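Long-range contacts in alanine racemase 1 (Caldanaerobacter subterraneus subsp. tengcongensis MB4, PDB 4Y2W), which belongs to the alanine racemase family, pairing an N-terminal TIM-type barrel with a C-terminal domain built mainly of beta strands, and forms a two-chain assembly: residues H256-P261 with S278-I283; R7-E12 with L248-R253. The protein carries 1 engineered substitution. One frame throughout, in Å; residues are numbered along the deposited sequence.

Contact 1: residues H256-P261 with S278-I283; sequences HLKDVP and SVIATI
Lys258 and Ile280 face each other as a hydrogen-bonded pair in an antiparallel beta ladder of the alanine racemase C-terminal domain, on its mixed sheet. Lys258 N reaches Ile280 O at 3.0 Å, nearly straight at the hydrogen (169°), and Lys258 O takes the return bond from Ile280 N. The ladder runs on to Val260 and Ser278, whose N and O atoms bond both ways; at the other end Thr282 N gives the bond to His256 O. The face with His256, Lys258, Val260, Ile280 and Thr282 lies against the second subunit. Lys258 CG sits between its backbone N and carbonyl carbon (chi1 47°), and the chain bends twice farther out, bringing NZ to 3.9 Å from Ile280 CG2. Val260 CG2 meets Ile280 CG1 at 4.1 Å, the two side chains crossing at about a right angle. Gly137 and Arg138 of the second subunit accept, through their carbonyl oxygens, hydrogen bonds from Lys258 NZ and Thr282 OG1. The other face is packed where Leu257 CD2 rests on Ala281 CB at 3.6 Å but opens to solvent at Asp259, beside Val279. Strand 278-283 lies between strands 248-260 and 319-322, Ala281 bonding the backbone of Ile321.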
ATOM      1  N   HIS A 256      -7.255  21.480  -9.639  1.00 34.03           N
ATOM      2  CA  HIS A 256      -7.040  22.304 -10.821  1.00 34.86           C
ATOM      3  C   HIS A 256      -8.158  22.105 -11.830  1.00 35.72           C
ATOM      4  O   HIS A 256      -8.584  20.980 -12.063  1.00 36.10           O
ATOM      5  CB  HIS A 256      -5.698  21.958 -11.462  1.00 34.57           C
ATOM      6  CG  HIS A 256      -5.409  22.723 -12.717  1.00 34.69           C
ATOM      7  ND1 HIS A 256      -5.445  24.099 -12.776  1.00 34.44           N
ATOM      8  CD2 HIS A 256      -5.062  22.301 -13.956  1.00 34.72           C
ATOM      9  CE1 HIS A 256      -5.135  24.493 -13.998  1.00 34.66           C
ATOM     10  NE2 HIS A 256      -4.898  23.421 -14.733  1.00 34.96           N
ATOM     11  N   LEU A 257      -8.626  23.206 -12.418  1.00 36.86           N
ATOM     12  CA  LEU A 257      -9.624  23.174 -13.489  1.00 36.85           C
ATOM     13  C   LEU A 257      -9.109  23.932 -14.712  1.00 36.77           C
ATOM     14  O   LEU A 257      -8.710  25.091 -14.600  1.00 36.62           O
ATOM     15  CB  LEU A 257     -10.929  23.816 -13.016  1.00 37.06           C
ATOM     16  CG  LEU A 257     -11.641  23.146 -11.838  1.00 37.46           C
ATOM     17  CD1 LEU A 257     -12.605  24.118 -11.174  1.00 37.70           C
ATOM     18  CD2 LEU A 257     -12.368  21.890 -12.294  1.00 37.49           C
ATOM     19  N   LYS A 258      -9.113  23.279 -15.874  1.00 36.86           N
ATOM     20  CA  LYS A 258      -8.819  23.962 -17.134  1.00 36.75           C
ATOM     21  C   LYS A 258      -9.881  23.696 -18.194  1.00 36.92           C
ATOM     22  O   LYS A 258     -10.484  22.622 -18.238  1.00 36.39           O
ATOM     23  CB  LYS A 258      -7.431  23.595 -17.677  1.00 36.90           C
ATOM     24  CG  LYS A 258      -7.094  22.112 -17.686  1.00 36.80           C
ATOM     25  CD  LYS A 258      -6.014  21.784 -18.717  1.00 36.08           C
ATOM     26  CE  LYS A 258      -4.998  20.780 -18.201  1.00 36.17           C
ATOM     27  NZ  LYS A 258      -5.615  19.620 -17.505  1.00 36.72           N
ATOM     28  N   ASP A 259     -10.105  24.708 -19.029  1.00 37.38           N
ATOM     29  CA  ASP A 259     -10.962  24.606 -20.199  1.00 37.20           C
ATOM     30  C   ASP A 259     -10.081  24.298 -21.396  1.00 37.49           C
ATOM     31  O   ASP A 259      -9.105  25.006 -21.639  1.00 37.78           O
ATOM     32  CB  ASP A 259     -11.685  25.927 -20.439  1.00 37.48           C
ATOM     33  CG  ASP A 259     -12.754  26.207 -19.403  1.00 37.91           C
ATOM     34  OD1 ASP A 259     -13.892  25.727 -19.584  1.00 39.68           O
ATOM     35  OD2 ASP A 259     -12.465  26.907 -18.413  1.00 37.72           O
ATOM     36  N   VAL A 260     -10.417  23.247 -22.142  1.00 37.51           N
ATOM     37  CA  VAL A 260      -9.634  22.861 -23.318  1.00 37.95           C
ATOM     38  C   VAL A 260     -10.544  22.619 -24.517  1.00 38.55           C
ATOM     39  O   VAL A 260     -11.719  22.298 -24.346  1.00 38.72           O
ATOM     40  CB  VAL A 260      -8.783  21.595 -23.060  1.00 37.83           C
ATOM     41  CG1 VAL A 260      -7.827  21.821 -21.901  1.00 37.53           C
ATOM     42  CG2 VAL A 260      -9.662  20.374 -22.803  1.00 38.16           C
ATOM     43  N   PRO A 261      -9.998  22.757 -25.737  1.00 39.30           N
ATOM     44  CA  PRO A 261     -10.772  22.484 -26.947  1.00 39.91           C
ATOM     45  C   PRO A 261     -10.866  20.986 -27.258  1.00 39.07           C
ATOM     46  O   PRO A 261     -10.397  20.158 -26.477  1.00 38.73           O
ATOM     47  CB  PRO A 261      -9.967  23.205 -28.031  1.00 40.01           C
ATOM     48  CG  PRO A 261      -8.557  23.081 -27.562  1.00 39.91           C
ATOM     49  CD  PRO A 261      -8.620  23.180 -26.060  1.00 39.72           C
ATOM     50  N   SER A 278     -14.244  20.777 -23.379  1.00 44.50           N
ATOM     51  CA  SER A 278     -14.314  20.074 -22.107  1.00 42.38           C
ATOM     52  C   SER A 278     -13.723  20.884 -20.967  1.00 40.66           C
ATOM     53  O   SER A 278     -12.874  21.753 -21.184  1.00 39.02           O
ATOM     54  CB  SER A 278     -13.571  18.739 -22.208  1.00 43.17           C
ATOM     55  OG  SER A 278     -14.022  17.969 -23.310  1.00 44.00           O
ATOM     56  N   VAL A 279     -14.197  20.586 -19.758  1.00 39.43           N
ATOM     57  CA  VAL A 279     -13.588  21.062 -18.520  1.00 39.38           C
ATOM     58  C   VAL A 279     -12.917  19.873 -17.834  1.00 38.61           C
ATOM     59  O   VAL A 279     -13.588  18.931 -17.417  1.00 38.23           O
ATOM     60  CB  VAL A 279     -14.631  21.678 -17.562  1.00 40.05           C
ATOM     61  CG1 VAL A 279     -13.957  22.221 -16.308  1.00 39.61           C
ATOM     62  CG2 VAL A 279     -15.411  22.784 -18.262  1.00 40.43           C
ATOM     63  N   ILE A 280     -11.592  19.923 -17.728  1.00 38.48           N
ATOM     64  CA  ILE A 280     -10.812  18.855 -17.101  1.00 37.60           C
ATOM     65  C   ILE A 280     -10.371  19.271 -15.706  1.00 37.18           C
ATOM     66  O   ILE A 280      -9.784  20.338 -15.522  1.00 38.50           O
ATOM     67  CB  ILE A 280      -9.552  18.520 -17.928  1.00 37.09           C
ATOM     68  CG1 ILE A 280      -9.930  18.216 -19.381  1.00 37.80           C
ATOM     69  CG2 ILE A 280      -8.785  17.358 -17.307  1.00 36.56           C
ATOM     70  CD1 ILE A 280     -10.994  17.150 -19.540  1.00 38.16           C
ATOM     71  N   ALA A 281     -10.653  18.428 -14.723  1.00 36.06           N
ATOM     72  CA  ALA A 281     -10.147  18.647 -13.380  1.00 36.04           C
ATOM     73  C   ALA A 281      -9.002  17.678 -13.103  1.00 35.80           C
ATOM     74  O   ALA A 281      -8.994  16.552 -13.603  1.00 35.87           O
ATOM     75  CB  ALA A 281     -11.253  18.479 -12.353  1.00 36.17           C
ATOM     76  N   THR A 282      -8.034  18.132 -12.317  1.00 34.54           N
ATOM     77  CA  THR A 282      -6.949  17.284 -11.854  1.00 33.92           C
ATOM     78  C   THR A 282      -7.144  17.060 -10.356  1.00 33.46           C
ATOM     79  O   THR A 282      -7.502  17.988  -9.621  1.00 32.97           O
ATOM     80  CB  THR A 282      -5.579  17.936 -12.114  1.00 33.89           C
ATOM     81  OG1 THR A 282      -5.518  18.407 -13.465  1.00 34.99           O
ATOM     82  CG2 THR A 282      -4.459  16.946 -11.878  1.00 33.87           C
ATOM     83  N   ILE A 283      -6.911  15.834  -9.903  1.00 32.27           N
ATOM     84  CA  ILE A 283      -7.103  15.496  -8.497  1.00 32.00           C
ATOM     85  C   ILE A 283      -5.847  14.829  -7.946  1.00 31.25           C
ATOM     86  O   ILE A 283      -5.250  13.976  -8.604  1.00 30.61           O
ATOM     87  CB  ILE A 283      -8.352  14.612  -8.275  1.00 32.51           C
ATOM     88  CG1 ILE A 283      -8.388  13.431  -9.259  1.00 33.14           C
ATOM     89  CG2 ILE A 283      -9.620  15.446  -8.415  1.00 32.18           C
ATOM     90  CD1 ILE A 283      -9.650  12.596  -9.167  1.00 33.62           C
TER

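Contact 2: residues R7-E12 with L248-R253; sequences RPTRVE and LRFTTR
Glu12 and Arg249 form a hydrogen-bonded pair where strand 10-14, near the N-terminus, joins strand 248-260 in an antiparallel beta ladder of the mixed sheet. Glu12 N bonds Arg249 O at 2.8 Å, and Arg249 N returns to Glu12 O. From the backbone, Glu12 CB passes 3.8 Å from Arg249 O; CG stands anti to the carbonyl carbon (chi1 -66°) and the chain runs out extended, CD coming to 3.9 Å from Arg249 NH2. OE1 makes the salt bridge, receiving NH2 on its syn side at 3.0 Å and NE in a weak, longer bond, with the carboxylate and guanidinium planes 47° apart; OE2 stays 4.1 Å from NH2. Tyr14 OH also bonds OE1, while Arg249 has further partners in Glu334 and Thr340 O. On the other face Val11 CG1 packs on Leu248 CD1 at 3.5 Å and its CG2 approaches Phe250 CD1; Arg10 O lies at the edge of that ring. The ladder continues through Arg10 and Thr251, bonded both ways. Before the strand begins, Pro8 CB lies on Arg253 CG, and Thr9 and Thr252 stand side by side: Thr252 OG1 donates to Thr9 OG1 at 2.7 Å, and Thr9 OG1 is also bonded to Pro284 O.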
ATOM      1  N   ARG A   7      -4.294  16.297   4.570  1.00 37.63           N
ATOM      2  CA  ARG A   7      -4.120  16.173   3.122  1.00 36.65           C
ATOM      3  C   ARG A   7      -5.475  16.115   2.414  1.00 37.20           C
ATOM      4  O   ARG A   7      -6.419  15.516   2.940  1.00 38.29           O
ATOM      5  CB  ARG A   7      -3.315  14.913   2.790  1.00 35.54           C
ATOM      6  CG  ARG A   7      -3.010  14.732   1.312  1.00 34.78           C
ATOM      7  CD  ARG A   7      -2.470  13.347   1.030  1.00 34.48           C
ATOM      8  NE  ARG A   7      -2.268  13.128  -0.399  1.00 34.70           N
ATOM      9  CZ  ARG A   7      -1.990  11.949  -0.957  1.00 33.83           C
ATOM     10  NH1 ARG A   7      -1.883  10.853  -0.214  1.00 33.65           N
ATOM     11  NH2 ARG A   7      -1.831  11.867  -2.270  1.00 33.53           N
ATOM     12  N   PRO A   8      -5.580  16.731   1.221  1.00 37.21           N
ATOM     13  CA  PRO A   8      -6.842  16.661   0.484  1.00 37.60           C
ATOM     14  C   PRO A   8      -7.304  15.222   0.239  1.00 37.51           C
ATOM     15  O   PRO A   8      -8.432  14.874   0.593  1.00 37.69           O
ATOM     16  CB  PRO A   8      -6.520  17.377  -0.832  1.00 37.66           C
ATOM     17  CG  PRO A   8      -5.414  18.309  -0.492  1.00 37.12           C
ATOM     18  CD  PRO A   8      -4.597  17.591   0.536  1.00 37.28           C
ATOM     19  N   THR A   9      -6.436  14.402  -0.351  1.00 37.30           N
ATOM     20  CA  THR A   9      -6.720  12.981  -0.547  1.00 37.09           C
ATOM     21  C   THR A   9      -6.705  12.289   0.812  1.00 37.95           C
ATOM     22  O   THR A   9      -5.703  12.345   1.523  1.00 37.74           O
ATOM     23  CB  THR A   9      -5.694  12.331  -1.494  1.00 36.47           C
ATOM     24  OG1 THR A   9      -5.883  12.839  -2.817  1.00 36.25           O
ATOM     25  CG2 THR A   9      -5.842  10.820  -1.526  1.00 36.87           C
ATOM     26  N   ARG A  10      -7.815  11.644   1.173  1.00 38.58           N
ATOM     27  CA  ARG A  10      -7.977  11.095   2.521  1.00 38.87           C
ATOM     28  C   ARG A  10      -8.966   9.940   2.598  1.00 39.52           C
ATOM     29  O   ARG A  10      -9.787   9.740   1.700  1.00 39.85           O
ATOM     30  CB  ARG A  10      -8.454  12.193   3.473  1.00 39.11           C
ATOM     31  CG  ARG A  10      -9.862  12.703   3.184  1.00 39.10           C
ATOM     32  CD  ARG A  10     -10.199  13.921   4.026  1.00 39.72           C
ATOM     33  NE  ARG A  10      -9.367  15.075   3.687  1.00 40.13           N
ATOM     34  CZ  ARG A  10      -9.377  16.234   4.343  1.00 40.65           C
ATOM     35  NH1 ARG A  10     -10.178  16.421   5.385  1.00 40.01           N
ATOM     36  NH2 ARG A  10      -8.577  17.215   3.951  1.00 41.85           N
ATOM     37  N   VAL A  11      -8.881   9.199   3.700  1.00 39.73           N
ATOM     38  CA  VAL A  11      -9.872   8.195   4.060  1.00 39.13           C
ATOM     39  C   VAL A  11     -10.632   8.700   5.275  1.00 38.34           C
ATOM     40  O   VAL A  11     -10.026   9.071   6.275  1.00 38.23           O
ATOM     41  CB  VAL A  11      -9.208   6.835   4.368  1.00 39.46           C
ATOM     42  CG1 VAL A  11     -10.050   6.002   5.323  1.00 40.04           C
ATOM     43  CG2 VAL A  11      -8.971   6.067   3.078  1.00 39.98           C
ATOM     44  N   GLU A  12     -11.958   8.729   5.172  1.00 38.47           N
ATOM     45  CA  GLU A  12     -12.815   9.056   6.305  1.00 39.70           C
ATOM     46  C   GLU A  12     -13.359   7.759   6.898  1.00 40.48           C
ATOM     47  O   GLU A  12     -14.144   7.055   6.248  1.00 41.99           O
ATOM     48  CB  GLU A  12     -13.968   9.966   5.865  1.00 39.46           C
ATOM     49  CG  GLU A  12     -13.530  11.345   5.390  1.00 38.96           C
ATOM     50  CD  GLU A  12     -14.688  12.241   4.975  1.00 38.93           C
ATOM     51  OE1 GLU A  12     -15.819  11.742   4.802  1.00 37.71           O
ATOM     52  OE2 GLU A  12     -14.460  13.459   4.810  1.00 39.77           O
ATOM     53  N   LEU A 248     -16.147   3.315   5.421  1.00 42.09           N
ATOM     54  CA  LEU A 248     -15.029   4.067   4.853  1.00 41.72           C
ATOM     55  C   LEU A 248     -15.443   4.881   3.638  1.00 42.18           C
ATOM     56  O   LEU A 248     -16.130   4.373   2.752  1.00 42.53           O
ATOM     57  CB  LEU A 248     -13.912   3.112   4.449  1.00 40.76           C
ATOM     58  CG  LEU A 248     -12.672   3.744   3.808  1.00 40.33           C
ATOM     59  CD1 LEU A 248     -11.426   2.973   4.217  1.00 40.11           C
ATOM     60  CD2 LEU A 248     -12.783   3.836   2.289  1.00 40.51           C
ATOM     61  N   ARG A 249     -15.002   6.138   3.593  1.00 42.46           N
ATOM     62  CA  ARG A 249     -15.119   6.955   2.385  1.00 42.73           C
ATOM     63  C   ARG A 249     -13.735   7.422   1.926  1.00 41.67           C
ATOM     64  O   ARG A 249     -13.074   8.203   2.611  1.00 42.34           O
ATOM     65  CB  ARG A 249     -16.030   8.159   2.619  1.00 43.17           C
ATOM     66  CG  ARG A 249     -17.480   7.805   2.904  1.00 44.23           C
ATOM     67  CD  ARG A 249     -18.415   8.884   2.377  1.00 45.12           C
ATOM     68  NE  ARG A 249     -18.002  10.217   2.814  1.00 45.49           N
ATOM     69  CZ  ARG A 249     -18.237  11.354   2.158  1.00 45.31           C
ATOM     70  NH1 ARG A 249     -18.893  11.369   0.999  1.00 44.75           N
ATOM     71  NH2 ARG A 249     -17.800  12.499   2.667  1.00 46.43           N
ATOM     72  N   PHE A 250     -13.303   6.929   0.768  1.00 39.96           N
ATOM     73  CA  PHE A 250     -12.019   7.296   0.182  1.00 39.04           C
ATOM     74  C   PHE A 250     -12.259   8.509  -0.705  1.00 38.14           C
ATOM     75  O   PHE A 250     -12.902   8.396  -1.742  1.00 37.67           O
ATOM     76  CB  PHE A 250     -11.465   6.112  -0.622  1.00 38.86           C
ATOM     77  CG  PHE A 250     -10.036   6.264  -1.080  1.00 38.80           C
ATOM     78  CD1 PHE A 250      -9.210   7.285  -0.612  1.00 38.95           C
ATOM     79  CD2 PHE A 250      -9.503   5.336  -1.966  1.00 38.76           C
ATOM     80  CE1 PHE A 250      -7.899   7.390  -1.044  1.00 38.82           C
ATOM     81  CE2 PHE A 250      -8.194   5.436  -2.398  1.00 39.24           C
ATOM     82  CZ  PHE A 250      -7.389   6.464  -1.937  1.00 39.05           C
ATOM     83  N   THR A 251     -11.758   9.669  -0.281  1.00 37.61           N
ATOM     84  CA  THR A 251     -12.085  10.938  -0.931  1.00 37.49           C
ATOM     85  C   THR A 251     -10.854  11.777  -1.279  1.00 37.16           C
ATOM     86  O   THR A 251      -9.768  11.572  -0.730  1.00 37.52           O
ATOM     87  CB  THR A 251     -13.015  11.782  -0.038  1.00 37.90           C
ATOM     88  OG1 THR A 251     -12.266  12.368   1.033  1.00 37.78           O
ATOM     89  CG2 THR A 251     -14.141  10.919   0.537  1.00 38.12           C
ATOM     90  N   THR A 252     -11.044  12.718  -2.203  1.00 35.98           N
ATOM     91  CA  THR A 252     -10.022  13.705  -2.559  1.00 35.43           C
ATOM     92  C   THR A 252     -10.677  15.017  -2.994  1.00 35.65           C
ATOM     93  O   THR A 252     -11.896  15.165  -2.896  1.00 35.51           O
ATOM     94  CB  THR A 252      -9.088  13.186  -3.666  1.00 35.09           C
ATOM     95  OG1 THR A 252      -8.012  14.110  -3.849  1.00 35.17           O
ATOM     96  CG2 THR A 252      -9.829  13.006  -4.982  1.00 35.23           C
ATOM     97  N   ARG A 253      -9.873  15.968  -3.465  1.00 35.84           N
ATOM     98  CA  ARG A 253     -10.378  17.302  -3.791  1.00 36.59           C
ATOM     99  C   ARG A 253      -9.976  17.767  -5.183  1.00 36.55           C
ATOM    100  O   ARG A 253      -8.967  17.325  -5.737  1.00 36.14           O
ATOM    101  CB  ARG A 253      -9.876  18.322  -2.768  1.00 37.32           C
ATOM    102  CG  ARG A 253     -10.285  18.033  -1.334  1.00 37.77           C
ATOM    103  CD  ARG A 253     -11.741  18.376  -1.079  1.00 38.24           C
ATOM    104  NE  ARG A 253     -12.251  17.692   0.110  1.00 39.32           N
ATOM    105  CZ  ARG A 253     -13.333  18.052   0.801  1.00 39.39           C
ATOM    106  NH1 ARG A 253     -14.060  19.113   0.450  1.00 38.84           N
ATOM    107  NH2 ARG A 253     -13.684  17.343   1.865  1.00 39.94           N
TER

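Contacts 1 and 2 share strand 248-260: its first half pairs with strand 10-14 in contact 2, its second half with strand 278-283 in contact 1. Their centres lie about 21 Å apart, yet they touch where Ile283 CG2 packs 3.3 Å from Arg253 O. Both ladders belong to one mixed sheet, and both come within reach of the second subunit, contact 1 with more residues. A bound alanine lies about 11 Å from the side chain of Thr282, and one about 14 Å from that of Thr9; neither contact lines the pocket. The Arg138 that Thr282 meets is one of the residues of an alanine pocket, consistent with contact 1 helping to place that residue from a distance.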